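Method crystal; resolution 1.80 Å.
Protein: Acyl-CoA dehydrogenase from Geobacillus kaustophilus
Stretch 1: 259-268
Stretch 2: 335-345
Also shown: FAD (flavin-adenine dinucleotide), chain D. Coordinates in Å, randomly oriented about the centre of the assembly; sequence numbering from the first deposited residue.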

# COMPACT_ATOMS: atom_id res chain seq x y z
N ALA A 259 4.25 20.08 -7.34
CA ALA A 259 3.67 19.27 -8.42
C ALA A 259 2.44 18.51 -7.92
O ALA A 259 1.41 18.48 -8.60
CB ALA A 259 4.71 18.30 -8.99
N ALA A 260 2.54 17.91 -6.73
CA ALA A 260 1.42 17.21 -6.09
C ALA A 260 0.23 18.15 -5.87
O ALA A 260 -0.92 17.80 -6.18
CB ALA A 260 1.87 16.59 -4.77
N GLU A 261 0.51 19.34 -5.33
CA GLU A 261 -0.51 20.37 -5.09
C GLU A 261 -1.22 20.79 -6.38
O GLU A 261 -2.45 20.92 -6.41
CB GLU A 261 0.11 21.58 -4.37
CG GLU A 261 0.40 21.32 -2.89
CD GLU A 261 1.42 22.27 -2.25
OE1 GLU A 261 2.00 23.13 -2.96
OE2 GLU A 261 1.66 22.15 -1.03
N VAL A 262 -0.44 20.98 -7.44
CA VAL A 262 -0.97 21.29 -8.78
C VAL A 262 -1.86 20.17 -9.30
O VAL A 262 -2.97 20.42 -9.78
CB VAL A 262 0.16 21.60 -9.81
CG1 VAL A 262 -0.39 21.69 -11.24
CG2 VAL A 262 0.89 22.90 -9.43
N MET A 263 -1.36 18.94 -9.22
CA MET A 263 -2.11 17.78 -9.73
C MET A 263 -3.41 17.55 -8.96
O MET A 263 -4.44 17.18 -9.55
CB MET A 263 -1.22 16.53 -9.75
CG MET A 263 -0.22 16.53 -10.92
SD MET A 263 0.79 15.02 -11.09
CE MET A 263 1.85 15.19 -9.66
N PHE A 264 -3.38 17.79 -7.64
CA PHE A 264 -4.58 17.69 -6.82
C PHE A 264 -5.64 18.70 -7.27
O PHE A 264 -6.81 18.36 -7.44
CB PHE A 264 -4.24 17.88 -5.34
CG PHE A 264 -5.44 17.88 -4.43
CD1 PHE A 264 -5.99 16.69 -3.99
CD2 PHE A 264 -6.03 19.08 -4.04
CE1 PHE A 264 -7.11 16.68 -3.16
CE2 PHE A 264 -7.16 19.09 -3.21
CZ PHE A 264 -7.69 17.89 -2.77
N SER A 265 -5.20 19.94 -7.49
CA SER A 265 -6.10 21.01 -7.93
C SER A 265 -6.74 20.67 -9.28
O SER A 265 -7.94 20.85 -9.46
CB SER A 265 -5.37 22.35 -7.99
OG SER A 265 -6.27 23.37 -8.41
N LEU A 266 -5.94 20.16 -10.21
CA LEU A 266 -6.45 19.69 -11.50
C LEU A 266 -7.54 18.64 -11.35
O LEU A 266 -8.58 18.71 -12.02
CB LEU A 266 -5.31 19.11 -12.34
CG LEU A 266 -4.37 20.11 -13.00
CD1 LEU A 266 -3.23 19.33 -13.63
CD2 LEU A 266 -5.10 20.96 -14.03
N THR A 267 -7.30 17.66 -10.47
CA THR A 267 -8.21 16.53 -10.30
C THR A 267 -9.51 16.97 -9.62
O THR A 267 -10.60 16.60 -10.06
CB THR A 267 -7.56 15.41 -9.47
OG1 THR A 267 -6.32 15.05 -10.08
CG2 THR A 267 -8.45 14.18 -9.40
N LYS A 268 -9.37 17.77 -8.57
CA LYS A 268 -10.54 18.25 -7.83
C LYS A 268 -11.46 19.03 -8.76
O LYS A 268 -12.68 18.79 -8.78
CB LYS A 268 -10.11 19.11 -6.65
CG LYS A 268 -11.28 19.58 -5.77
CD LYS A 268 -10.78 20.15 -4.44
CE LYS A 268 -10.02 21.46 -4.63
NZ LYS A 268 -9.22 21.84 -3.42
N ARG A 335 2.12 8.98 -6.39
CA ARG A 335 0.82 8.39 -6.06
C ARG A 335 -0.31 9.34 -6.42
O ARG A 335 -1.33 8.93 -6.96
CB ARG A 335 0.74 8.04 -4.57
CG ARG A 335 1.64 6.87 -4.16
CD ARG A 335 1.21 6.31 -2.80
NE ARG A 335 1.30 7.31 -1.73
CZ ARG A 335 2.42 7.66 -1.11
NH1 ARG A 335 3.58 7.11 -1.44
NH2 ARG A 335 2.39 8.57 -0.14
N VAL A 336 -0.12 10.62 -6.12
CA VAL A 336 -1.05 11.65 -6.56
C VAL A 336 -1.26 11.60 -8.08
O VAL A 336 -2.40 11.61 -8.54
CB VAL A 336 -0.60 13.05 -6.07
CG1 VAL A 336 -1.41 14.16 -6.78
CG2 VAL A 336 -0.75 13.14 -4.55
N ALA A 337 -0.17 11.52 -8.85
CA ALA A 337 -0.25 11.50 -10.30
C ALA A 337 -1.05 10.30 -10.82
O ALA A 337 -1.88 10.46 -11.72
CB ALA A 337 1.16 11.52 -10.91
N ALA A 338 -0.83 9.13 -10.23
CA ALA A 338 -1.54 7.91 -10.61
C ALA A 338 -3.05 8.02 -10.34
O ALA A 338 -3.87 7.61 -11.17
CB ALA A 338 -0.96 6.68 -9.89
N GLU A 339 -3.40 8.57 -9.18
CA GLU A 339 -4.79 8.84 -8.83
C GLU A 339 -5.42 9.85 -9.78
O GLU A 339 -6.54 9.66 -10.26
CB GLU A 339 -4.88 9.35 -7.38
CG GLU A 339 -4.71 8.27 -6.34
CD GLU A 339 -5.95 7.42 -6.21
OE1 GLU A 339 -6.85 7.81 -5.44
OE2 GLU A 339 -6.03 6.36 -6.87
N ALA A 340 -4.68 10.93 -10.05
CA ALA A 340 -5.13 11.98 -10.97
C ALA A 340 -5.44 11.46 -12.38
O ALA A 340 -6.51 11.74 -12.92
CB ALA A 340 -4.11 13.12 -11.02
N MET A 341 -4.51 10.70 -12.98
CA MET A 341 -4.78 10.14 -14.31
C MET A 341 -6.07 9.32 -14.28
O MET A 341 -6.96 9.54 -15.10
CB MET A 341 -3.62 9.30 -14.87
CG MET A 341 -3.89 8.80 -16.33
SD MET A 341 -2.70 7.57 -16.94
CE MET A 341 -1.46 8.73 -17.49
N GLN A 342 -6.17 8.40 -13.31
CA GLN A 342 -7.31 7.49 -13.21
C GLN A 342 -8.64 8.23 -13.05
O GLN A 342 -9.63 7.89 -13.70
CB GLN A 342 -7.13 6.48 -12.07
CG GLN A 342 -8.23 5.39 -12.00
CD GLN A 342 -8.23 4.41 -13.18
OE1 GLN A 342 -7.22 4.27 -13.88
NE2 GLN A 342 -9.35 3.72 -13.40
N LEU A 343 -8.65 9.24 -12.19
CA LEU A 343 -9.87 9.99 -11.94
C LEU A 343 -10.33 10.86 -13.12
O LEU A 343 -11.47 11.32 -13.14
CB LEU A 343 -9.76 10.79 -10.65
CG LEU A 343 -9.79 9.93 -9.38
CD1 LEU A 343 -9.34 10.73 -8.16
CD2 LEU A 343 -11.18 9.31 -9.16
N HIS A 344 -9.44 11.09 -14.09
CA HIS A 344 -9.82 11.81 -15.32
C HIS A 344 -10.46 10.88 -16.38
O HIS A 344 -10.93 11.35 -17.43
CB HIS A 344 -8.60 12.52 -15.92
CG HIS A 344 -8.25 13.83 -15.27
ND1 HIS A 344 -7.66 13.92 -14.03
CD2 HIS A 344 -8.37 15.10 -15.73
CE1 HIS A 344 -7.46 15.19 -13.73
NE2 HIS A 344 -7.87 15.93 -14.75
N GLY A 345 -10.47 9.58 -16.11
CA GLY A 345 -10.92 8.60 -17.11
C GLY A 345 -10.03 8.63 -18.34
O GLY A 345 -8.83 8.86 -18.23
PA FAD D . -15.84 8.76 -17.01
O1A FAD D . -16.21 10.21 -17.20
O2A FAD D . -16.98 7.78 -17.18
O5B FAD D . -15.21 8.56 -15.54
C5B FAD D . -14.06 9.30 -15.16
C4B FAD D . -13.66 8.85 -13.76
O4B FAD D . -14.78 9.00 -12.91
C3B FAD D . -13.27 7.38 -13.74
O3B FAD D . -11.94 7.24 -13.33
C2B FAD D . -14.09 6.76 -12.63
O2B FAD D . -13.19 6.47 -11.59
C1B FAD D . -14.94 7.88 -12.08
N9A FAD D . -16.34 7.46 -11.91
C8A FAD D . -17.38 7.53 -12.79
N7A FAD D . -18.49 7.03 -12.19
C5A FAD D . -18.16 6.64 -10.94
C6A FAD D . -18.88 6.06 -9.90
N6A FAD D . -20.19 5.83 -10.02
N1A FAD D . -18.24 5.77 -8.71
C2A FAD D . -16.90 6.04 -8.54
N3A FAD D . -16.18 6.61 -9.57
C4A FAD D . -16.81 6.90 -10.75
N1 FAD D . -14.55 3.26 -26.00
C2 FAD D . -15.25 2.55 -26.97
O2 FAD D . -16.49 2.53 -26.94
N3 FAD D . -14.58 1.88 -27.97
C4 FAD D . -13.19 1.92 -28.01
O4 FAD D . -12.60 1.32 -28.91
C4X FAD D . -12.47 2.62 -27.03
N5 FAD D . -11.09 2.66 -27.06
C5X FAD D . -10.39 3.38 -26.11
C6 FAD D . -9.00 3.42 -26.17
C7 FAD D . -8.27 4.13 -25.23
C7M FAD D . -6.77 4.14 -25.34
C8 FAD D . -8.95 4.81 -24.21
C8M FAD D . -8.25 5.60 -23.16
C9 FAD D . -10.34 4.78 -24.16
C9A FAD D . -11.08 4.05 -25.10
N10 FAD D . -12.47 4.00 -25.04
C10 FAD D . -13.17 3.30 -26.02
C1' FAD D . -13.27 4.62 -23.90
C2' FAD D . -13.06 4.02 -22.50
O2' FAD D . -13.77 2.81 -22.35
C3' FAD D . -13.53 5.05 -21.47
O3' FAD D . -12.52 6.03 -21.35
C4' FAD D . -13.86 4.47 -20.09
O4' FAD D . -14.98 3.61 -20.17
C5' FAD D . -14.18 5.55 -19.05
O5' FAD D . -15.10 6.49 -19.58
P FAD D . -14.72 8.05 -19.53
O1P FAD D . -13.38 8.27 -20.17
O2P FAD D . -15.81 8.87 -20.19
O3P FAD D . -14.59 8.39 -17.95

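Two helical segments of one chain run side by side in nearly the same direction, their axes inclined by 18° and 9.3 Å apart at closest approach. No hydrogen bond crosses between them; the contact is one of shape and apolar surface. The small side chains of Ala260 and Ala340 sit where the backbones are near each other: the CA atoms of Thr267 and Ala340 lie 5.5 Å apart, and those of Ala260 and Val336 6.1 Å.

At the beginning of the contact, Val336 points toward the first helix. Its chi1 of 168° (t) is the usual choice for valine in a helix, and here it brings both methyls within reach of the first helix. Val336 CG1 packs 3.7 Å from Ala260 O and 3.8 Å from Met263 CB, while Val336 CG2 lies 4.3 Å from Ala260 CB. A compact, branched side chain suits this site, filling the space beside the small Ala260.

Met263 also points toward its partner helix. Its chi angles of -76°, -176° and -70° (m, t, m) extend the chain through CG and then turn it at the sulfur, and Met263 SD comes to 3.5 Å from Ala337 CB. The polarizable thioether makes a good apolar neighbor for a methyl group, and the short side chain of Ala337 leaves room for it.

Thr267 has the most area covered by the opposing stretch. A hydroxyl in such a buried place needs a partner, and its chi1 of -55° (m) supplies one by turning the hydroxyl back along its own helix, where Thr267 OG1 donates to Met263 O at 2.9 Å. That carbonyl, Met263 O, already accepts from Thr267 N at 3.0 Å, so it serves both groups. The same rotamer sets Thr267 OG1 a close 3.1 Å from Ala340 CB, a tight van der Waals contact, and leaves Thr267 CG2 free to meet Leu343 CD1 at 3.8 Å. Threonine thus satisfies its polar group locally while offering a methyl to leucine.

His344 closes the contact. With chi1 at -81° (m) and chi2 at 74°, its ring swings nearer to the first helix than its CA-to-CB bond suggests. His344 ND1 donates to Ala340 O at 2.7 Å, anchoring the ring to the preceding turn, and His344 CE1 rests 3.8 Å from Thr267 CA, an oblique approach. Just beyond, Gly345 adopts positive phi (62°), a conformation that favors glycine; an ideal CB on Gly345 would lie 2.3 Å from O3P of the FAD.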